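Regulatory protein SdiA (Escherichia coli, PDB 4LFU) acts as a LuxR-type quorum-sensing receptor and transcription factor that binds acyl-homoserine lactone autoinducers and activates transcription, including that of the ftsQAZ cell-division genes. Local coordinates at the interface of chains A and B. Numbering follows the deposited sequence. Chains: chain A/B, Regulatory protein SdiA.

The interface of chains A and B. Residues chain A 6-7, 10, 148-149, 152, 155; chain B 6-7, 10, 152.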
# COMPACT_ATOMS: atom_id res chain seq x y z
N PHE A 6 -14.76 -22.25 -0.78
CA PHE A 6 -13.72 -21.22 -0.80
C PHE A 6 -12.91 -21.16 0.49
O PHE A 6 -11.69 -21.04 0.45
CB PHE A 6 -14.28 -19.82 -1.16
CG PHE A 6 -13.21 -18.74 -1.15
CD1 PHE A 6 -12.31 -18.61 -2.22
CD2 PHE A 6 -13.06 -17.89 -0.04
CE1 PHE A 6 -11.29 -17.64 -2.19
CE2 PHE A 6 -12.06 -16.92 -0.01
CZ PHE A 6 -11.17 -16.79 -1.10
N PHE A 7 -13.60 -21.24 1.63
CA PHE A 7 -12.95 -21.25 2.95
C PHE A 7 -11.86 -22.32 3.07
O PHE A 7 -10.82 -22.08 3.69
CB PHE A 7 -14.00 -21.44 4.06
CG PHE A 7 -14.79 -20.20 4.39
CD1 PHE A 7 -14.81 -19.09 3.54
CD2 PHE A 7 -15.56 -20.15 5.55
CE1 PHE A 7 -15.55 -17.95 3.85
CE2 PHE A 7 -16.32 -19.01 5.87
CZ PHE A 7 -16.31 -17.91 5.02
N ARG A 10 -8.94 -21.49 0.47
CA ARG A 10 -8.12 -20.43 1.06
C ARG A 10 -7.18 -20.94 2.15
O ARG A 10 -6.03 -20.52 2.22
CB ARG A 10 -9.02 -19.29 1.59
CG ARG A 10 -8.26 -18.08 2.16
CD ARG A 10 -9.21 -16.99 2.69
NE ARG A 10 -9.18 -16.91 4.15
CZ ARG A 10 -8.41 -16.08 4.85
NH1 ARG A 10 -7.59 -15.23 4.23
NH2 ARG A 10 -8.45 -16.09 6.17
N ASP A 148 -17.06 -13.65 -8.71
CA ASP A 148 -16.71 -13.45 -7.30
C ASP A 148 -15.64 -14.45 -6.86
O ASP A 148 -14.67 -14.11 -6.18
CB ASP A 148 -17.98 -13.60 -6.42
CG ASP A 148 -19.24 -12.93 -7.01
OD1 ASP A 148 -19.47 -13.00 -8.26
OD2 ASP A 148 -20.03 -12.35 -6.22
N GLU A 149 -15.81 -15.70 -7.27
CA GLU A 149 -14.85 -16.74 -6.98
C GLU A 149 -13.48 -16.43 -7.58
O GLU A 149 -12.47 -16.42 -6.86
CB GLU A 149 -15.37 -18.09 -7.48
CG GLU A 149 -14.61 -19.29 -6.93
CD GLU A 149 -14.91 -20.57 -7.69
OE1 GLU A 149 -13.94 -21.28 -8.07
OE2 GLU A 149 -16.10 -20.89 -7.92
N LEU A 152 -11.74 -13.41 -5.78
CA LEU A 152 -11.26 -13.71 -4.44
C LEU A 152 -10.05 -14.65 -4.46
O LEU A 152 -9.13 -14.51 -3.64
CB LEU A 152 -12.39 -14.30 -3.58
CG LEU A 152 -13.45 -13.33 -3.02
CD1 LEU A 152 -14.65 -14.12 -2.51
CD2 LEU A 152 -12.89 -12.47 -1.91
N GLN A 155 -7.12 -12.68 -5.66
CA GLN A 155 -6.76 -11.76 -4.58
C GLN A 155 -5.73 -12.39 -3.70
O GLN A 155 -4.73 -11.76 -3.41
CB GLN A 155 -7.96 -11.37 -3.73
CG GLN A 155 -8.57 -10.06 -4.07
CD GLN A 155 -9.74 -9.74 -3.17
OE1 GLN A 155 -9.60 -9.70 -1.95
NE2 GLN A 155 -10.91 -9.52 -3.78
N PHE B 6 -21.18 -16.15 2.01
CA PHE B 6 -20.22 -15.05 1.96
C PHE B 6 -20.25 -14.28 0.64
O PHE B 6 -20.21 -13.05 0.64
CB PHE B 6 -18.77 -15.50 2.28
CG PHE B 6 -17.77 -14.36 2.20
CD1 PHE B 6 -17.67 -13.42 3.24
CD2 PHE B 6 -16.97 -14.19 1.06
CE1 PHE B 6 -16.77 -12.34 3.15
CE2 PHE B 6 -16.07 -13.13 0.97
CZ PHE B 6 -15.97 -12.20 2.02
N PHE B 7 -20.33 -15.01 -0.48
CA PHE B 7 -20.42 -14.41 -1.81
C PHE B 7 -21.57 -13.40 -1.93
O PHE B 7 -21.41 -12.37 -2.59
CB PHE B 7 -20.58 -15.50 -2.88
CG PHE B 7 -19.29 -16.23 -3.23
CD1 PHE B 7 -18.17 -16.14 -2.42
CD2 PHE B 7 -19.23 -17.02 -4.37
CE1 PHE B 7 -16.98 -16.82 -2.74
CE2 PHE B 7 -18.06 -17.72 -4.70
CZ PHE B 7 -16.93 -17.61 -3.88
N ARG B 10 -20.85 -10.34 0.55
CA ARG B 10 -19.86 -9.48 -0.11
C ARG B 10 -20.47 -8.61 -1.21
O ARG B 10 -20.14 -7.44 -1.33
CB ARG B 10 -18.69 -10.31 -0.65
CG ARG B 10 -17.55 -9.50 -1.28
CD ARG B 10 -16.41 -10.39 -1.81
NE ARG B 10 -16.38 -10.40 -3.28
CZ ARG B 10 -15.63 -9.60 -4.03
NH1 ARG B 10 -14.81 -8.72 -3.47
NH2 ARG B 10 -15.68 -9.69 -5.35
N LEU B 152 -12.40 -12.39 6.60
CA LEU B 152 -12.78 -11.98 5.26
C LEU B 152 -13.80 -10.83 5.28
O LEU B 152 -13.74 -9.93 4.42
CB LEU B 152 -13.32 -13.18 4.46
CG LEU B 152 -12.30 -14.18 3.90
CD1 LEU B 152 -13.02 -15.45 3.46
CD2 LEU B 152 -11.52 -13.60 2.74
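Helix 6-19 of each chain packs against helix 147-167 of the other, in two copies related by a two-fold axis. The tight part is apolar and centres on A:Leu152 and B:Leu152. The CG of A:Leu152 lies anti to its carbonyl carbon (chi1 -77°), and its CD1 methyl meets the rims of two rings of chain B, B:Phe6 and B:Phe7. CD1 of A:Leu152 lies 3.6 Å from CE1 of B:Phe7, the two side chains running past each other in opposite directions. The same methyl sits in the plane of the B:Phe6 ring, at its edge, 3.9 Å from CE2. The two phenylalanines reach it by different torsions. B:Phe6 holds CG anti to the backbone N (chi1 179°), whereas B:Phe7 holds it anti to the carbonyl carbon (chi1 -77°). B:Arg10 adds its aliphatic part, with CD 4.1 Å from CD2 of A:Leu152. CG of A:Leu152 lies above one guanidinium face, off centre. Within chain B, CB of B:Arg10 lies over a face of the B:Phe6 ring, towards its rim. At its tip the B:Phe7 ring turns CZ to the backbone of A:Glu149, 3.8 Å from CA, and CB of A:Asp148 lies over the rim of one ring face.

The polar fringe is looser. A:Gln155 and B:Arg10 meet tip to tip, with NE2 4.0 Å from NH1, too far for a bond. OD2 of the A:Asp148 carboxylate stands 5.1 Å from NE of B:Arg10, so any attraction would be long-range. Shape and apolar burial therefore carry this patch. It joins the two N-terminal helices to the partner subunits and may help hold together the deposited dimer, in keeping with the dimers that LuxR-type regulators form.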